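Local coordinates for Blr6230 protein (Bradyrhizobium diazoefficiens USDA 110, PDB 5NGG) that probably hydrolyses beta-lactam antibiotics with zinc, as a subclass B3 metallo-beta-lactamase, at residues D45-V50 / V197-S202; A225-A230 / T274-D279; Q249-E254 / P266-T271. All blocks are in the same frame, centred on the assembly; numbering follows the deposited sequence. Where two conformers were deposited one is given.

Contact 1. Residues D45-V50 / V197-S202; sequences DNIYYV and VLFFCS. With ACT (acetate ion), chain F.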
loop_
_atom_site.group_PDB
_atom_site.type_symbol
_atom_site.label_atom_id
_atom_site.label_comp_id
_atom_site.label_asym_id
_atom_site.label_seq_id
_atom_site.Cartn_x
_atom_site.Cartn_y
_atom_site.Cartn_z
ATOM N N ASP A 45 4.000 -3.061 -17.984
ATOM C CA ASP A 45 5.245 -3.830 -18.067
ATOM C C ASP A 45 5.129 -5.052 -17.128
ATOM O O ASP A 45 4.234 -5.883 -17.330
ATOM C CB ASP A 45 6.439 -2.914 -17.800
ATOM C CG ASP A 45 7.775 -3.509 -18.216
ATOM O OD1 ASP A 45 7.831 -4.628 -18.794
ATOM O OD2 ASP A 45 8.800 -2.824 -17.951
ATOM N N ASN A 46 6.015 -5.180 -16.138
ATOM C CA ASN A 46 6.061 -6.348 -15.267
ATOM C C ASN A 46 5.277 -6.200 -13.963
ATOM O O ASN A 46 5.479 -6.984 -13.052
ATOM C CB ASN A 46 7.511 -6.766 -15.005
ATOM C CG ASN A 46 8.363 -5.719 -14.330
ATOM O OD1 ASN A 46 8.174 -4.510 -14.521
ATOM N ND2 ASN A 46 9.370 -6.186 -13.602
ATOM N N ILE A 47 4.362 -5.234 -13.901
ATOM C CA ILE A 47 3.490 -4.987 -12.748
ATOM C C ILE A 47 2.079 -5.481 -13.083
ATOM O O ILE A 47 1.476 -5.019 -14.063
ATOM C CB ILE A 47 3.442 -3.506 -12.339
ATOM C CG1 ILE A 47 4.828 -2.967 -11.993
ATOM C CG2 ILE A 47 2.473 -3.327 -11.171
ATOM C CD1 ILE A 47 4.883 -1.479 -11.782
ATOM N N TYR A 48 1.570 -6.370 -12.227
ATOM C CA TYR A 48 0.272 -7.016 -12.430
ATOM C C TYR A 48 -0.608 -6.744 -11.201
ATOM O O TYR A 48 -0.146 -6.871 -10.060
ATOM C CB TYR A 48 0.414 -8.540 -12.601
ATOM C CG TYR A 48 1.238 -8.941 -13.806
ATOM C CD1 TYR A 48 2.625 -8.826 -13.803
ATOM C CD2 TYR A 48 0.623 -9.396 -14.979
ATOM C CE1 TYR A 48 3.380 -9.149 -14.921
ATOM C CE2 TYR A 48 1.376 -9.735 -16.096
ATOM C CZ TYR A 48 2.745 -9.614 -16.062
ATOM O OH TYR A 48 3.498 -9.931 -17.180
ATOM N N TYR A 49 -1.871 -6.393 -11.438
ATOM C CA TYR A 49 -2.848 -6.177 -10.359
ATOM C C TYR A 49 -3.510 -7.501 -10.022
ATOM O O TYR A 49 -4.038 -8.158 -10.917
ATOM C CB TYR A 49 -3.908 -5.161 -10.821
ATOM C CG TYR A 49 -4.846 -4.726 -9.724
ATOM C CD1 TYR A 49 -5.969 -5.485 -9.380
ATOM C CD2 TYR A 49 -4.621 -3.561 -9.019
ATOM C CE1 TYR A 49 -6.832 -5.105 -8.353
ATOM C CE2 TYR A 49 -5.493 -3.168 -7.992
ATOM C CZ TYR A 49 -6.583 -3.936 -7.647
ATOM O OH TYR A 49 -7.374 -3.481 -6.620
ATOM N N VAL A 50 -3.486 -7.901 -8.741
ATOM C CA VAL A 50 -4.088 -9.152 -8.249
ATOM C C VAL A 50 -4.944 -8.919 -6.997
ATOM O O VAL A 50 -5.249 -9.863 -6.255
ATOM C CB VAL A 50 -3.036 -10.264 -8.004
ATOM C CG1 VAL A 50 -2.350 -10.659 -9.301
ATOM C CG2 VAL A 50 -2.004 -9.829 -6.976
ATOM N N VAL A 197 7.503 4.536 -11.514
ATOM C CA VAL A 197 6.297 4.109 -10.793
ATOM C C VAL A 197 6.505 4.354 -9.300
ATOM O O VAL A 197 7.587 4.051 -8.785
ATOM C CB VAL A 197 6.040 2.612 -11.038
ATOM C CG1 VAL A 197 4.810 2.130 -10.267
ATOM C CG2 VAL A 197 5.915 2.293 -12.523
ATOM N N LEU A 198 5.477 4.866 -8.620
ATOM C CA LEU A 198 5.476 4.889 -7.158
ATOM C C LEU A 198 4.310 4.095 -6.651
ATOM O O LEU A 198 3.154 4.444 -6.901
ATOM C CB LEU A 198 5.418 6.309 -6.600
ATOM C CG LEU A 198 5.708 6.436 -5.098
ATOM C CD1 LEU A 198 7.173 6.175 -4.812
ATOM C CD2 LEU A 198 5.262 7.776 -4.558
ATOM N N PHE A 199 4.603 3.060 -5.843
ATOM C CA PHE A 199 3.587 2.431 -5.001
ATOM C C PHE A 199 3.506 3.316 -3.744
ATOM O O PHE A 199 4.259 3.135 -2.784
ATOM C CB PHE A 199 3.994 1.009 -4.640
ATOM C CG PHE A 199 4.140 0.082 -5.821
ATOM C CD1 PHE A 199 5.355 -0.055 -6.501
ATOM C CD2 PHE A 199 3.080 -0.710 -6.232
ATOM C CE1 PHE A 199 5.481 -0.953 -7.549
ATOM C CE2 PHE A 199 3.198 -1.582 -7.287
ATOM C CZ PHE A 199 4.402 -1.694 -7.949
ATOM N N PHE A 200 2.626 4.315 -3.793
ATOM C CA PHE A 200 2.453 5.257 -2.693
ATOM C C PHE A 200 1.825 4.501 -1.522
ATOM O O PHE A 200 0.952 3.669 -1.715
ATOM C CB PHE A 200 1.582 6.422 -3.170
ATOM C CG PHE A 200 1.310 7.449 -2.098
ATOM C CD1 PHE A 200 2.351 8.159 -1.539
ATOM C CD2 PHE A 200 0.002 7.701 -1.644
ATOM C CE1 PHE A 200 2.127 9.110 -0.555
ATOM C CE2 PHE A 200 -0.225 8.624 -0.632
ATOM C CZ PHE A 200 0.831 9.340 -0.093
ATOM N N CYS A 201 2.268 4.801 -0.305
ATOM C CA CYS A 201 1.878 3.968 0.823
ATOM C C CYS A 201 0.533 4.219 1.426
ATOM O O CYS A 201 0.088 3.360 2.183
ATOM C CB CYS A 201 2.953 4.026 1.915
ATOM S SG CYS A 201 2.958 5.518 2.888
ATOM N N SER A 202 -0.052 5.378 1.158
ATOM C CA SER A 202 -1.304 5.944 1.762
ATOM C C SER A 202 -0.983 7.195 2.541
ATOM O O SER A 202 -0.051 7.183 3.341
ATOM C CB SER A 202 -2.082 5.054 2.731
ATOM O OG SER A 202 -3.151 5.834 3.256
HETATM C C ACT F . -5.792 3.487 3.738
HETATM O O ACT F . -5.539 4.634 3.341
HETATM O OXT ACT F . -4.959 2.551 3.608
HETATM C CH3 ACT F . -7.139 3.262 4.355
#

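Contact 2. Residues A225-A230 / T274-D279; sequences ATFAKA and TSLSED. With ZN (zinc ion), chain E.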
loop_
_atom_site.group_PDB
_atom_site.type_symbol
_atom_site.label_atom_id
_atom_site.label_comp_id
_atom_site.label_asym_id
_atom_site.label_seq_id
_atom_site.Cartn_x
_atom_site.Cartn_y
_atom_site.Cartn_z
ATOM N N ALA A 225 5.063 16.387 6.277
ATOM C CA ALA A 225 6.318 16.101 5.547
ATOM C C ALA A 225 6.026 15.220 4.321
ATOM O O ALA A 225 6.530 15.461 3.221
ATOM C CB ALA A 225 7.339 15.424 6.452
ATOM N N THR A 226 5.143 14.240 4.494
ATOM C CA THR A 226 4.792 13.337 3.400
ATOM C C THR A 226 4.029 14.003 2.253
ATOM O O THR A 226 4.329 13.746 1.077
ATOM C CB THR A 226 4.053 12.129 3.987
ATOM O OG1 THR A 226 5.022 11.349 4.688
ATOM C CG2 THR A 226 3.370 11.292 2.907
ATOM N N PHE A 227 3.071 14.884 2.568
ATOM C CA PHE A 227 2.354 15.561 1.479
ATOM C C PHE A 227 3.313 16.390 0.625
ATOM O O PHE A 227 3.262 16.399 -0.600
ATOM C CB PHE A 227 1.244 16.480 1.994
ATOM C CG PHE A 227 0.240 15.810 2.894
ATOM C CD1 PHE A 227 -0.229 14.526 2.655
ATOM C CD2 PHE A 227 -0.264 16.500 3.990
ATOM C CE1 PHE A 227 -1.166 13.953 3.513
ATOM C CE2 PHE A 227 -1.196 15.937 4.843
ATOM C CZ PHE A 227 -1.653 14.663 4.598
ATOM N N ALA A 228 4.196 17.130 1.293
ATOM C CA ALA A 228 5.194 17.955 0.578
ATOM C C ALA A 228 6.153 17.099 -0.242
ATOM O O ALA A 228 6.447 17.417 -1.402
ATOM C CB ALA A 228 5.977 18.791 1.559
ATOM N N LYS A 229 6.646 16.024 0.354
ATOM C CA LYS A 229 7.556 15.101 -0.328
ATOM C C LYS A 229 6.898 14.533 -1.588
ATOM O O LYS A 229 7.503 14.534 -2.669
ATOM C CB LYS A 229 7.967 13.972 0.619
ATOM C CG LYS A 229 8.873 12.896 0.032
ATOM C CD LYS A 229 9.244 11.886 1.102
ATOM C CE LYS A 229 10.016 10.706 0.566
ATOM N NZ LYS A 229 11.307 11.110 0.016
ATOM N N ALA A 230 5.649 14.113 -1.469
ATOM C CA ALA A 230 4.926 13.552 -2.592
ATOM C C ALA A 230 4.791 14.539 -3.742
ATOM O O ALA A 230 4.972 14.167 -4.907
ATOM C CB ALA A 230 3.562 13.065 -2.132
ATOM N N THR A 274 -2.409 16.981 -2.965
ATOM C CA THR A 274 -3.142 18.198 -2.644
ATOM C C THR A 274 -4.511 17.846 -2.045
ATOM O O THR A 274 -4.916 18.415 -1.021
ATOM C CB THR A 274 -3.296 19.075 -3.904
ATOM O OG1 THR A 274 -2.004 19.394 -4.426
ATOM C CG2 THR A 274 -4.044 20.377 -3.622
ATOM N N SER A 275 -5.233 16.914 -2.652
ATOM C CA SER A 275 -6.524 16.490 -2.091
ATOM C C SER A 275 -6.345 15.897 -0.689
ATOM O O SER A 275 -7.162 16.159 0.196
ATOM C CB SER A 275 -7.199 15.463 -2.986
ATOM O OG SER A 275 -7.440 15.969 -4.273
ATOM N N LEU A 276 -5.297 15.101 -0.483
ATOM C CA LEU A 276 -5.008 14.572 0.848
ATOM C C LEU A 276 -4.699 15.633 1.887
ATOM O O LEU A 276 -5.149 15.536 3.038
ATOM C CB LEU A 276 -3.820 13.604 0.800
ATOM C CG LEU A 276 -4.026 12.268 0.122
ATOM C CD1 LEU A 276 -2.699 11.537 0.092
ATOM C CD2 LEU A 276 -5.085 11.433 0.833
ATOM N N SER A 277 -3.922 16.637 1.505
ATOM C CA SER A 277 -3.554 17.708 2.427
ATOM C C SER A 277 -4.789 18.518 2.849
ATOM O O SER A 277 -4.956 18.914 4.023
ATOM C CB SER A 277 -2.509 18.603 1.763
ATOM O OG SER A 277 -2.041 19.584 2.662
ATOM N N GLU A 278 -5.679 18.750 1.892
ATOM C CA GLU A 278 -6.899 19.478 2.179
ATOM C C GLU A 278 -7.807 18.679 3.123
ATOM O O GLU A 278 -8.352 19.215 4.080
ATOM C CB GLU A 278 -7.593 19.849 0.875
ATOM C CG GLU A 278 -6.800 20.914 0.108
ATOM C CD GLU A 278 -7.217 21.116 -1.338
ATOM O OE1 GLU A 278 -8.047 20.348 -1.869
ATOM O OE2 GLU A 278 -6.682 22.056 -1.961
ATOM N N ASP A 279 -7.917 17.374 2.896
ATOM C CA ASP A 279 -8.700 16.558 3.807
ATOM C C ASP A 279 -8.027 16.475 5.185
ATOM O O ASP A 279 -8.724 16.456 6.208
ATOM C CB ASP A 279 -8.969 15.151 3.272
ATOM C CG ASP A 279 -10.025 14.430 4.104
ATOM O OD1 ASP A 279 -11.181 14.922 4.190
ATOM O OD2 ASP A 279 -9.702 13.398 4.725
HETATM ZN ZN ZN E . 12.583 9.747 -0.908
#

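Contact 3. Residues Q249-E254 / P266-T271; sequences QAKRAE and PGELVT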
loop_
_atom_site.group_PDB
_atom_site.type_symbol
_atom_site.label_atom_id
_atom_site.label_comp_id
_atom_site.label_asym_id
_atom_site.label_seq_id
_atom_site.Cartn_x
_atom_site.Cartn_y
_atom_site.Cartn_z
ATOM N N GLN A 249 -10.081 1.582 -11.618
ATOM C CA GLN A 249 -11.084 0.915 -12.428
ATOM C C GLN A 249 -11.324 1.712 -13.713
ATOM O O GLN A 249 -11.506 1.156 -14.803
ATOM C CB GLN A 249 -12.365 0.715 -11.588
ATOM C CG GLN A 249 -12.222 -0.233 -10.392
ATOM C CD GLN A 249 -11.798 0.409 -9.043
ATOM O OE1 GLN A 249 -11.052 1.445 -8.988
ATOM N NE2 GLN A 249 -12.219 -0.244 -7.929
ATOM N N ALA A 250 -11.373 3.025 -13.587
ATOM C CA ALA A 250 -11.570 3.897 -14.752
ATOM C C ALA A 250 -10.426 3.785 -15.748
ATOM O O ALA A 250 -10.640 3.823 -16.962
ATOM C CB ALA A 250 -11.774 5.336 -14.310
ATOM N N LYS A 251 -9.206 3.667 -15.246
ATOM C CA LYS A 251 -8.044 3.474 -16.117
ATOM C C LYS A 251 -8.047 2.107 -16.798
ATOM O O LYS A 251 -7.779 2.007 -17.992
ATOM C CB LYS A 251 -6.761 3.678 -15.344
ATOM C CG LYS A 251 -6.458 5.128 -15.028
ATOM C CD LYS A 251 -5.420 5.264 -13.930
ATOM C CE LYS A 251 -4.909 6.675 -13.736
ATOM N NZ LYS A 251 -4.108 6.727 -12.479
ATOM N N ARG A 252 -8.385 1.062 -16.049
ATOM C CA ARG A 252 -8.438 -0.284 -16.634
ATOM C C ARG A 252 -9.395 -0.317 -17.836
ATOM O O ARG A 252 -9.100 -0.930 -18.859
ATOM C CB ARG A 252 -8.809 -1.332 -15.553
ATOM C CG ARG A 252 -9.034 -2.746 -16.101
ATOM C CD ARG A 252 -7.832 -3.295 -16.828
ATOM N NE ARG A 252 -8.055 -4.689 -17.187
ATOM C CZ ARG A 252 -7.518 -5.306 -18.226
ATOM N NH1 ARG A 252 -7.853 -6.577 -18.439
ATOM N NH2 ARG A 252 -6.719 -4.670 -19.078
ATOM N N ALA A 253 -10.522 0.366 -17.697
ATOM C CA ALA A 253 -11.518 0.479 -18.759
ATOM C C ALA A 253 -10.995 1.123 -20.036
ATOM O O ALA A 253 -11.432 0.791 -21.152
ATOM C CB ALA A 253 -12.698 1.256 -18.246
ATOM N N GLU A 254 -10.067 2.056 -19.878
ATOM C CA GLU A 254 -9.487 2.735 -21.025
ATOM C C GLU A 254 -8.311 1.988 -21.676
ATOM O O GLU A 254 -7.789 2.460 -22.671
ATOM C CB GLU A 254 -9.050 4.145 -20.611
ATOM C CG GLU A 254 -10.185 5.030 -20.122
ATOM N N PRO A 266 1.644 11.726 -15.191
ATOM C CA PRO A 266 2.739 12.240 -14.335
ATOM C C PRO A 266 2.420 13.366 -13.354
ATOM O O PRO A 266 3.187 13.589 -12.417
ATOM C CB PRO A 266 3.827 12.654 -15.344
ATOM C CG PRO A 266 3.521 11.856 -16.578
ATOM C CD PRO A 266 2.015 11.776 -16.615
ATOM N N GLY A 267 1.297 14.047 -13.547
ATOM C CA GLY A 267 0.871 15.093 -12.595
ATOM C C GLY A 267 -0.047 14.589 -11.484
ATOM O O GLY A 267 -0.484 15.359 -10.619
ATOM N N GLU A 268 -0.350 13.296 -11.482
ATOM C CA GLU A 268 -1.403 12.808 -10.603
ATOM C C GLU A 268 -1.033 12.805 -9.138
ATOM O O GLU A 268 -1.893 13.076 -8.297
ATOM C CB GLU A 268 -1.811 11.400 -11.015
ATOM C CG GLU A 268 -3.076 10.944 -10.316
ATOM C CD GLU A 268 -3.588 9.612 -10.802
ATOM O OE1 GLU A 268 -2.979 9.047 -11.743
ATOM O OE2 GLU A 268 -4.622 9.130 -10.263
ATOM N N LEU A 269 0.219 12.521 -8.806
ATOM C CA LEU A 269 0.603 12.497 -7.416
ATOM C C LEU A 269 0.516 13.914 -6.807
ATOM O O LEU A 269 0.078 14.060 -5.672
ATOM C CB LEU A 269 1.975 11.860 -7.246
ATOM C CG LEU A 269 2.543 11.805 -5.833
ATOM C CD1 LEU A 269 1.575 11.149 -4.864
ATOM C CD2 LEU A 269 3.889 11.092 -5.853
ATOM N N VAL A 270 0.866 14.958 -7.567
ATOM C CA VAL A 270 0.661 16.325 -7.080
ATOM C C VAL A 270 -0.821 16.586 -6.797
ATOM O O VAL A 270 -1.163 17.119 -5.737
ATOM C CB VAL A 270 1.175 17.361 -8.088
ATOM C CG1 VAL A 270 0.737 18.763 -7.689
ATOM C CG2 VAL A 270 2.683 17.300 -8.182
ATOM N N THR A 271 -1.704 16.242 -7.721
ATOM C CA THR A 271 -3.136 16.455 -7.527
ATOM C C THR A 271 -3.669 15.660 -6.317
ATOM O O THR A 271 -4.435 16.173 -5.482
ATOM C CB THR A 271 -3.925 16.082 -8.788
ATOM O OG1 THR A 271 -3.436 16.852 -9.882
ATOM C CG2 THR A 271 -5.433 16.305 -8.627
#

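Contact 1. Residues D45-V50 / V197-S202
Ile47 and Val197 mark the nearest approach of the two backbones, with Ile47 CA and Val197 CA 9.7 Å apart, so side chains alone bridge the gap. Strand 47-49 belongs to the larger mixed sheet and strand 193-199 to the smaller one. The contact therefore joins the two sheets in the buried interface of the alpha-beta/beta-alpha sandwich of the metallo-beta-lactamase fold.

Ile47 does the reaching. Its CG1 is anti to the carbonyl carbon (chi1 -58°), and the chain then runs on extended, which carries CD1 across the space. CD1 meets Val197 tip to tip, 3.9 Å from Val197 CG1. It also lies 3.9 Å from Phe199 CZ, the far end of the ring. The second branch, Ile47 CG2, stands 4.1 Å from the same Phe199 CZ. Tyr58 meets the Phe199 ring edge-to-face, and Leu239 also touches the Phe199 side chain. The backbone at Phe199 makes an inverse gamma turn as the strand ends.

Beyond this turn the segment runs toward the metal centre. Cys201 forms the disulfide with Cys181, and its carbonyl oxygen accepts a hydrogen bond from ND1 of the zinc ligand His101. Ser202 OG donates a 2.7 Å hydrogen bond to the acetate oxygen O; Thr204 OG1 binds the same ion, which probably came from the crystallisation liquor.

The sheet-to-sheet contact itself is wholly apolar and buried. No hydrogen bond crosses it, so it rests on van der Waals packing and the exclusion of water, while the polar bonds are made further along, beside the zinc ligands.

Contact 2. Residues A225-A230 / T274-D279
In Phe227 a chi1 of -55° sets CG beside the backbone N, which sends the ring out from helix 219-232 toward Leu276 and Ser277. A chi2 of -40° turns one face of the ring to the backbone of helix 268-291. Between these two segments the contact centres on the Phe227 ring; Ala230 adds packing on Leu269 and Ala273 of the same helix. The backbones come close: Phe227 CA and Ser277 CA are 6.4 Å apart.

Ser277 CA sits over the ring face, 4.0 Å from the Phe227 centroid and 20° off the ring normal. This is a CH-pi contact. The backbone carbon Leu276 C lies over the same face, toward the rim. Ser277 CB is 3.8 Å from Phe227 CD2. Across the ring from CD2, Leu276 CB is 3.8 Å from Phe227 CE1, and the two side chains cross at about a right angle. Phe280, one turn beyond Leu276, also meets the Phe227 ring.

Lys229 leaves helix 219-232 in a different direction. Its chain is extended as far as CE and bends at the last torsion, which places Lys229 NZ 2.1 Å from a zinc ion. Glu158 and His172 complete this site, distinct from those of His101, His103 and His177 and of Asp105, His106 and His242.

A zinc-bound lysine nitrogen must offer a lone pair, so Lys229 is probably neutral here. The Phe227 contact is apolar, held by dispersion and a CH-pi contact over one face.

Contact 3. Residues Q249-E254 / P266-T271
Lys251 and Glu268 form a salt bridge between two helices, the short helix 248-253 and the start of the long C-terminal helix 268-291 of this metallo-beta-lactamase fold. Eleven residues with neither helix nor strand connect the two segments. The backbones stay well apart, with Lys251 CA and Glu268 CA 12.7 Å from each other.

From CB, Lys251 heads toward the other helix. With chi1 at -74°, CG leaves on the side of the backbone N, and from there CD and CE continue in an extended chain that meets nothing of segment 266-271 until its end. The Lys251 side chain is flanked elsewhere by Phe263. Lys251 CE comes within 3.7 Å of Glu268 OE1. The tip, Lys251 NZ, then donates a 2.7 Å hydrogen bond to Glu268 OE1. NZ also bonds to the carbonyl oxygen of Tyr246, so the buried ammonium group is gripped by a charged and a neutral acceptor.

Glu268 comes from the opposite direction, equally extended, and its side chain touches Leu238 of strand 237-239. It is the first residue of its helix. The lysine would probably stabilise the carboxylate charge, and the nearby helix N-terminus may add to this.

The lysine does not share itself evenly between the two oxygens. It takes the syn lone pair of OE1, and Lys251 NZ remains 3.3 Å from Glu268 OE2.

Contacts 2 and 3 both use helix 268-291, and contact 3 is nested in the chain loop closed by contact 2; their centres are about 17 Å apart. Contact 1 lies inward of both, its centre about 13 Å from that of contact 3 and about 20 Å from that of contact 2. Packing connects them. Leu198 CD2 is 3.8 Å from Leu269 CD2, Phe200 CE2 is 3.9 Å from Leu276 CD1, and Ala230 O is 3.4 Å from Leu269 CD2. Contact 2 holds Lys229 of the zinc site completed by Glu158 and His172. The side chains of the zinc ligands His101 and His242 lie about 10 Å from those of Phe199 and Leu276, respectively.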